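Local coordinates for CRISPR-associated protein, Cse2 family (Thermobifida fusca, PDB 4H79), which probably binds nucleic acid as the CasB (Cse2) small subunit of the Cascade complex in CRISPR defence, at residues L63-D67 with R68-D72; R120-S124 with S125-E129; K145-A148 with Q149-E153. One frame throughout, in Å; residues are numbered along the deposited sequence.

Interaction 1: residues L63-D67 with R68-D72; sequences LILDD and RFYAD
An N-cap opens the short helix 67-71, where the carboxylate of Asp66 binds both the backbone N and the guanidinium of Arg68. The carboxylate swings to lie between its own backbone N and carbonyl carbon (chi1 59°), which brings OD2 back to the first turn; there it accepts from Arg68 N at 2.9 Å, through the anti lone pair. The guanidinium of Arg68 then closes on the same carboxylate side-on, in a two-pronged salt bridge: NH2 reaches the syn lone pair of Asp66 OD1 at 2.9 Å, while NE meets Asp66 OD2 on its syn side at 3.0 Å in a nearly straight bond (173°). OD2 therefore takes two donors, one on each side, and the carboxylate and guanidinium planes stand 27° apart. Arg68 NH1 has a second acid in Glu27, which ties the cap to helix 16-33. Replacing Asp66 by an alanine would probably leave Arg68 N without its capping acceptor and the guanidinium without this carboxylate, with Glu27 still at NH1. Behind the cap, Asp66 O accepts from Phe69 N, and Asp67 O from Ala71 N. On the apolar side the helix packs back onto Leu65, which also touches Glu85 and Ala88 of helix 80-99; Glu85 binds Tyr70 OH. Leu65 CD1 lies 3.6 Å from Tyr70 OH, and Leu65 CD2 sits over the centre of the Phe69 ring in a CH-pi contact, 3.7 Å from the centroid.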
loop_
_atom_site.group_PDB
_atom_site.type_symbol
_atom_site.label_atom_id
_atom_site.label_comp_id
_atom_site.label_asym_id
_atom_site.label_seq_id
_atom_site.Cartn_x
_atom_site.Cartn_y
_atom_site.Cartn_z
ATOM N N LEU A 63 -1.650 16.938 1.526
ATOM C CA LEU A 63 -1.867 16.198 0.266
ATOM C C LEU A 63 -2.390 14.803 0.544
ATOM O O LEU A 63 -3.254 14.293 -0.163
ATOM C CB LEU A 63 -0.562 16.016 -0.537
ATOM C CG LEU A 63 0.318 17.159 -1.036
ATOM C CD1 LEU A 63 1.670 16.621 -1.502
ATOM C CD2 LEU A 63 -0.412 17.874 -2.163
ATOM N N ILE A 64 -1.817 14.167 1.556
ATOM C CA ILE A 64 -2.192 12.819 1.872
ATOM C C ILE A 64 -3.521 12.851 2.632
ATOM O O ILE A 64 -4.494 12.222 2.187
ATOM C CB ILE A 64 -1.086 12.139 2.701
ATOM C CG1 ILE A 64 0.229 12.151 1.947
ATOM C CG2 ILE A 64 -1.438 10.695 3.038
ATOM C CD1 ILE A 64 1.387 11.726 2.815
ATOM N N LEU A 65 -3.565 13.613 3.739
ATOM C CA LEU A 65 -4.595 13.463 4.800
ATOM C C LEU A 65 -5.424 14.732 4.984
ATOM O O LEU A 65 -4.892 15.777 5.262
ATOM C CB LEU A 65 -3.949 13.101 6.147
ATOM C CG LEU A 65 -3.196 11.781 6.288
ATOM C CD1 LEU A 65 -2.666 11.660 7.704
ATOM C CD2 LEU A 65 -4.165 10.650 6.001
ATOM N N ASP A 66 -6.724 14.633 4.795
ATOM C CA ASP A 66 -7.618 15.791 5.017
ATOM C C ASP A 66 -8.647 15.416 6.073
ATOM O O ASP A 66 -8.611 14.301 6.633
ATOM C CB ASP A 66 -8.291 16.264 3.712
ATOM C CG ASP A 66 -9.136 15.164 3.053
ATOM O OD1 ASP A 66 -8.822 14.786 1.919
ATOM O OD2 ASP A 66 -10.094 14.644 3.650
ATOM N N ASP A 67 -9.590 16.326 6.309
ATOM C CA ASP A 67 -10.496 16.194 7.492
ATOM C C ASP A 67 -11.340 14.920 7.392
ATOM O O ASP A 67 -11.801 14.402 8.424
ATOM C CB ASP A 67 -11.387 17.445 7.642
ATOM C CG ASP A 67 -11.998 17.887 6.316
ATOM O OD1 ASP A 67 -11.273 18.111 5.310
ATOM O OD2 ASP A 67 -13.221 18.014 6.281
ATOM N N ARG A 68 -11.519 14.387 6.174
ATOM C CA ARG A 68 -12.341 13.166 6.018
ATOM C C ARG A 68 -11.707 11.994 6.749
ATOM O O ARG A 68 -12.418 11.132 7.260
ATOM C CB ARG A 68 -12.559 12.818 4.530
ATOM C CG ARG A 68 -13.442 13.853 3.799
ATOM C CD ARG A 68 -13.507 13.525 2.312
ATOM N NE ARG A 68 -12.151 13.577 1.745
ATOM C CZ ARG A 68 -11.803 13.145 0.531
ATOM N NH1 ARG A 68 -12.705 12.614 -0.278
ATOM N NH2 ARG A 68 -10.546 13.243 0.108
ATOM N N PHE A 69 -10.375 11.972 6.807
ATOM C CA PHE A 69 -9.613 10.918 7.516
ATOM C C PHE A 69 -9.871 10.931 9.024
ATOM O O PHE A 69 -10.041 9.852 9.655
ATOM C CB PHE A 69 -8.102 11.070 7.203
ATOM C CG PHE A 69 -7.209 10.110 7.948
ATOM C CD1 PHE A 69 -7.032 8.774 7.528
ATOM C CD2 PHE A 69 -6.501 10.542 9.034
ATOM C CE1 PHE A 69 -6.180 7.917 8.227
ATOM C CE2 PHE A 69 -5.648 9.694 9.735
ATOM C CZ PHE A 69 -5.488 8.378 9.341
ATOM N N TYR A 70 -9.910 12.148 9.609
ATOM C CA TYR A 70 -10.071 12.320 11.077
ATOM C C TYR A 70 -11.528 12.235 11.501
ATOM O O TYR A 70 -11.822 11.853 12.634
ATOM C CB TYR A 70 -9.450 13.654 11.570
ATOM C CG TYR A 70 -7.967 13.718 11.213
ATOM C CD1 TYR A 70 -7.030 13.053 12.011
ATOM C CD2 TYR A 70 -7.508 14.390 10.057
ATOM C CE1 TYR A 70 -5.692 13.089 11.702
ATOM C CE2 TYR A 70 -6.145 14.415 9.749
ATOM C CZ TYR A 70 -5.260 13.737 10.592
ATOM O OH TYR A 70 -3.910 13.702 10.374
ATOM N N ALA A 71 -12.437 12.607 10.592
ATOM C CA ALA A 71 -13.848 12.860 10.983
ATOM C C ALA A 71 -14.610 11.588 11.387
ATOM O O ALA A 71 -15.543 11.659 12.168
ATOM C CB ALA A 71 -14.596 13.574 9.867
ATOM N N ASP A 72 -14.240 10.449 10.798
ATOM C CA ASP A 72 -14.906 9.201 11.110
ATOM C C ASP A 72 -14.095 8.304 12.071
ATOM O O ASP A 72 -14.538 7.220 12.398
ATOM C CB ASP A 72 -15.275 8.448 9.809
ATOM C CG ASP A 72 -16.711 8.694 9.365
ATOM O OD1 ASP A 72 -17.473 9.424 10.043
ATOM O OD2 ASP A 72 -17.084 8.141 8.312
#

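Interaction 2: residues R120-S124 with S125-E129; sequences RLMPS and SEIDE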
loop_
_atom_site.group_PDB
_atom_site.type_symbol
_atom_site.label_atom_id
_atom_site.label_comp_id
_atom_site.label_asym_id
_atom_site.label_seq_id
_atom_site.Cartn_x
_atom_site.Cartn_y
_atom_site.Cartn_z
ATOM N N ARG A 120 1.662 -13.434 -9.118
ATOM C CA ARG A 120 1.576 -13.191 -10.608
ATOM C C ARG A 120 2.935 -12.910 -11.193
ATOM O O ARG A 120 3.133 -12.993 -12.389
ATOM C CB ARG A 120 0.625 -12.007 -10.959
ATOM C CG ARG A 120 -0.837 -12.207 -10.545
ATOM C CD ARG A 120 -1.292 -13.575 -10.875
ATOM N NE ARG A 120 -2.735 -13.652 -10.600
ATOM C CZ ARG A 120 -3.677 -13.441 -11.507
ATOM N NH1 ARG A 120 -3.349 -13.187 -12.763
ATOM N NH2 ARG A 120 -4.944 -13.537 -11.169
ATOM N N LEU A 121 3.872 -12.526 -10.346
ATOM C CA LEU A 121 5.276 -12.282 -10.806
ATOM C C LEU A 121 5.989 -13.552 -11.225
ATOM O O LEU A 121 7.030 -13.503 -11.841
ATOM C CB LEU A 121 6.109 -11.593 -9.702
ATOM C CG LEU A 121 5.681 -10.171 -9.322
ATOM C CD1 LEU A 121 6.469 -9.669 -8.079
ATOM C CD2 LEU A 121 5.886 -9.205 -10.490
ATOM N N MET A 122 5.398 -14.707 -10.948
ATOM C CA MET A 122 6.083 -15.991 -11.307
ATOM C C MET A 122 5.077 -16.901 -12.024
ATOM O O MET A 122 3.863 -16.649 -11.957
ATOM C CB MET A 122 6.730 -16.667 -10.034
ATOM C CG MET A 122 5.762 -16.959 -8.990
ATOM S SD MET A 122 6.550 -16.944 -7.324
ATOM C CE MET A 122 6.959 -15.249 -7.047
ATOM N N PRO A 123 5.556 -17.948 -12.684
ATOM C CA PRO A 123 4.597 -18.874 -13.406
ATOM C C PRO A 123 3.655 -19.500 -12.364
ATOM O O PRO A 123 4.091 -19.777 -11.244
ATOM C CB PRO A 123 5.533 -19.922 -14.024
ATOM C CG PRO A 123 6.872 -19.175 -14.184
ATOM C CD PRO A 123 6.962 -18.363 -12.890
ATOM N N SER A 124 2.375 -19.705 -12.683
ATOM C CA SER A 124 1.440 -20.245 -11.690
ATOM C C SER A 124 1.855 -21.669 -11.330
ATOM O O SER A 124 1.561 -22.125 -10.248
ATOM C CB SER A 124 -0.006 -20.193 -12.153
ATOM O OG SER A 124 -0.134 -21.063 -13.232
ATOM N N SER A 125 2.575 -22.303 -12.256
ATOM C CA SER A 125 3.248 -23.595 -12.108
ATOM C C SER A 125 4.301 -23.605 -10.932
ATOM O O SER A 125 4.403 -24.585 -10.186
ATOM C CB SER A 125 3.852 -23.957 -13.510
ATOM O OG SER A 125 4.693 -25.127 -13.573
ATOM N N GLU A 126 5.008 -22.486 -10.724
ATOM C CA GLU A 126 6.331 -22.461 -10.051
ATOM C C GLU A 126 6.405 -21.442 -8.911
ATOM O O GLU A 126 5.585 -20.568 -8.789
ATOM C CB GLU A 126 7.514 -22.139 -11.086
ATOM C CG GLU A 126 7.649 -23.121 -12.256
ATOM C CD GLU A 126 7.656 -24.627 -11.839
ATOM O OE1 GLU A 126 7.995 -24.934 -10.654
ATOM O OE2 GLU A 126 7.337 -25.520 -12.697
ATOM N N ILE A 127 7.432 -21.545 -8.089
ATOM C CA ILE A 127 7.749 -20.534 -7.128
ATOM C C ILE A 127 9.212 -20.037 -7.376
ATOM O O ILE A 127 10.136 -20.839 -7.383
ATOM C CB ILE A 127 7.606 -21.078 -5.714
ATOM C CG1 ILE A 127 6.093 -21.237 -5.362
ATOM C CG2 ILE A 127 8.361 -20.146 -4.747
ATOM C CD1 ILE A 127 5.841 -21.646 -3.915
ATOM N N ASP A 128 9.404 -18.738 -7.626
ATOM C CA ASP A 128 10.770 -18.131 -7.666
ATOM C C ASP A 128 11.236 -18.012 -6.199
ATOM O O ASP A 128 10.732 -17.185 -5.447
ATOM C CB ASP A 128 10.683 -16.774 -8.375
ATOM C CG ASP A 128 11.924 -15.867 -8.175
ATOM O OD1 ASP A 128 11.955 -14.876 -8.872
ATOM O OD2 ASP A 128 12.832 -16.043 -7.336
ATOM N N GLU A 129 12.167 -18.867 -5.805
ATOM C CA GLU A 129 12.541 -19.019 -4.373
ATOM C C GLU A 129 13.156 -17.765 -3.804
ATOM O O GLU A 129 12.800 -17.387 -2.700
ATOM C CB GLU A 129 13.437 -20.248 -4.145
ATOM C CG GLU A 129 12.663 -21.503 -4.446
ATOM C CD GLU A 129 11.575 -21.817 -3.401
ATOM O OE1 GLU A 129 10.751 -22.716 -3.725
ATOM O OE2 GLU A 129 11.534 -21.207 -2.270
#
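Met122 reaches across the loop toward the backbone of Ile127 and Asp128 rather than packing end-on against another side chain. Its CG lies between the backbone N and the carbonyl carbon (chi1 59°), and the chain bends at chi3 (69°), which carries the sulfur over to the far limb of the loop. There SD lies 3.8 Å from Ile127 CA and receives Asp128 N in a weak hydrogen bond of 3.4 Å, while Met122 CG rests 3.6 Å from Glu126 O. The thioether thus serves as both apolar filler and modest acceptor, with Leu131 and Phe194 of the flanking helices 129-138 and 180-195 touching the same side chain. Closer to the bend, Pro123 and Glu126 face each other through their CB atoms at 4.2 Å. Between them the backbone closes: Glu126 N gives a fairly straight bond (165°) to Pro123 O at 2.9 Å. At the outer end Ser125 OG donates to Glu126 OE2 at 2.8 Å, meeting the carboxylate from above its plane. Glu126 O accepts from Arg119 NH2, and Asp128 OD2 from Leu131 N. The arrangement is that of a beta turn of type I character at Pro123-Glu126, with Ser124 and Ser125 at its corners, set at the bend of the surface loop that joins helix 114-119 to helix 129-138, with Asp128 as the N-cap of the second helix.

Interaction 3: residues K145-A148 with Q149-E153; sequences KALA and QRLRE
Two flat groups hang over the preceding turn. The guanidinium of Arg150 lies obliquely to Ala146 O, and it is the aliphatic part of the chain that touches: Arg150 CG lies 3.4 Å from Ala146 O, while Arg150 NH1 makes a weak hydrogen bond to Gln137 O. The carboxamide of Gln149 comes back across Lys145 at a slant, NE2 lying 3.9 Å from Lys145 CG and Gln149 CG 3.3 Å from Lys145 O. The first torsion of Gln149 (chi1 -71°) puts CG beside the backbone N, and the extended chain beyond carries the amide back along the helix. All this belongs to a regular alpha-helix, 144-160, whose i to i+4 bonds run Gln149 N to Lys145 O, Arg150 N to Ala146 O, Leu151 N to Leu147 O and Arg152 N to Ala148 O, at 2.9 to 3.0 Å. On the buried side Leu147 and Leu151, one turn apart, lie side by side and point the same way, their CD1 atoms 3.9 Å apart. Leu174 of helix 167-176 and Val138 of helix 129-138 touch both leucines, and Leu94 of helix 80-99 meets Leu151. Ala148, with its small side chain, packs against Ile90 of that same helix 80-99.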
loop_
_atom_site.group_PDB
_atom_site.type_symbol
_atom_site.label_atom_id
_atom_site.label_comp_id
_atom_site.label_asym_id
_atom_site.label_seq_id
_atom_site.Cartn_x
_atom_site.Cartn_y
_atom_site.Cartn_z
ATOM N N LYS A 145 9.645 1.776 9.187
ATOM C CA LYS A 145 10.637 2.173 8.156
ATOM C C LYS A 145 11.122 0.960 7.317
ATOM O O LYS A 145 11.242 1.048 6.085
ATOM C CB LYS A 145 11.811 2.906 8.804
ATOM C CG LYS A 145 12.973 3.185 7.865
ATOM C CD LYS A 145 13.630 4.518 8.219
ATOM C CE LYS A 145 15.121 4.321 8.416
ATOM N NZ LYS A 145 15.959 5.411 7.853
ATOM N N ALA A 146 11.434 -0.155 7.975
ATOM C CA ALA A 146 11.924 -1.338 7.273
ATOM C C ALA A 146 10.792 -1.947 6.467
ATOM O O ALA A 146 11.007 -2.396 5.335
ATOM C CB ALA A 146 12.509 -2.366 8.258
ATOM N N LEU A 147 9.584 -1.953 7.040
ATOM C CA LEU A 147 8.429 -2.496 6.377
ATOM C C LEU A 147 8.148 -1.704 5.080
ATOM O O LEU A 147 7.927 -2.310 4.017
ATOM C CB LEU A 147 7.191 -2.449 7.282
ATOM C CG LEU A 147 5.853 -2.925 6.682
ATOM C CD1 LEU A 147 5.949 -4.359 6.122
ATOM C CD2 LEU A 147 4.743 -2.794 7.770
ATOM N N ALA A 148 8.188 -0.367 5.172
ATOM C CA ALA A 148 7.981 0.477 3.973
ATOM C C ALA A 148 9.055 0.221 2.926
ATOM O O ALA A 148 8.724 0.178 1.743
ATOM C CB ALA A 148 7.959 1.978 4.352
ATOM N N GLN A 149 10.340 0.120 3.339
ATOM C CA GLN A 149 11.475 -0.096 2.374
ATOM C C GLN A 149 11.290 -1.453 1.673
ATOM O O GLN A 149 11.513 -1.564 0.467
ATOM C CB GLN A 149 12.866 -0.087 3.040
ATOM C CG GLN A 149 13.285 1.315 3.502
ATOM C CD GLN A 149 14.428 1.379 4.527
ATOM O OE1 GLN A 149 14.697 0.424 5.245
ATOM N NE2 GLN A 149 15.077 2.535 4.614
ATOM N N ARG A 150 10.892 -2.482 2.454
ATOM C CA ARG A 150 10.706 -3.844 1.890
ATOM C C ARG A 150 9.517 -3.843 0.956
ATOM O O ARG A 150 9.572 -4.456 -0.111
ATOM C CB ARG A 150 10.623 -4.938 2.952
ATOM C CG ARG A 150 11.996 -5.133 3.623
ATOM C CD ARG A 150 11.814 -5.932 4.905
ATOM N NE ARG A 150 13.077 -5.995 5.643
ATOM C CZ ARG A 150 13.309 -6.836 6.636
ATOM N NH1 ARG A 150 12.359 -7.705 7.009
ATOM N NH2 ARG A 150 14.482 -6.806 7.261
ATOM N N LEU A 151 8.437 -3.177 1.337
ATOM C CA LEU A 151 7.275 -3.115 0.432
ATOM C C LEU A 151 7.618 -2.368 -0.879
ATOM O O LEU A 151 7.114 -2.666 -1.951
ATOM C CB LEU A 151 6.096 -2.407 1.121
ATOM C CG LEU A 151 5.343 -3.353 2.103
ATOM C CD1 LEU A 151 4.392 -2.576 3.036
ATOM C CD2 LEU A 151 4.661 -4.554 1.385
ATOM N N ARG A 152 8.398 -1.317 -0.771
ATOM C CA ARG A 152 8.776 -0.536 -1.969
ATOM C C ARG A 152 9.453 -1.453 -3.035
ATOM O O ARG A 152 9.198 -1.345 -4.252
ATOM C CB ARG A 152 9.689 0.640 -1.540
ATOM C CG ARG A 152 10.170 1.459 -2.688
ATOM C CD ARG A 152 11.224 2.544 -2.306
ATOM N NE ARG A 152 11.281 3.496 -3.441
ATOM C CZ ARG A 152 11.639 3.224 -4.709
ATOM N NH1 ARG A 152 11.610 4.196 -5.655
ATOM N NH2 ARG A 152 12.037 2.000 -5.054
ATOM N N GLU A 153 10.322 -2.343 -2.584
ATOM C CA GLU A 153 11.017 -3.264 -3.524
ATOM C C GLU A 153 9.994 -4.144 -4.248
ATOM O O GLU A 153 10.118 -4.408 -5.433
ATOM C CB GLU A 153 12.050 -4.169 -2.804
ATOM C CG GLU A 153 13.174 -3.376 -2.115
ATOM C CD GLU A 153 14.091 -4.256 -1.227
ATOM O OE1 GLU A 153 13.829 -5.495 -1.074
ATOM O OE2 GLU A 153 15.094 -3.728 -0.665
#

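The three contacts show how one all-helical fold uses different chemistry at different depths. Interaction 3, with its centre about 10 Å from that of the chain, is the most central and relies on regular backbone bonds and paired leucines; the centres of interactions 1 and 2 lie about 17 and 22 Å out, on opposite sides of the chain's centre. Each of these outer contacts has an aspartate N-cap, but interaction 1 adds a salt bridge and an aromatic cluster, whereas the surface loop of interaction 2 combines a turn with a weak bond to a thioether. Helix 80-99 borders interactions 1 and 3, helix 129-138 borders interactions 2 and 3, and helix 144-160, which carries interaction 3, also touches the loop of interaction 2.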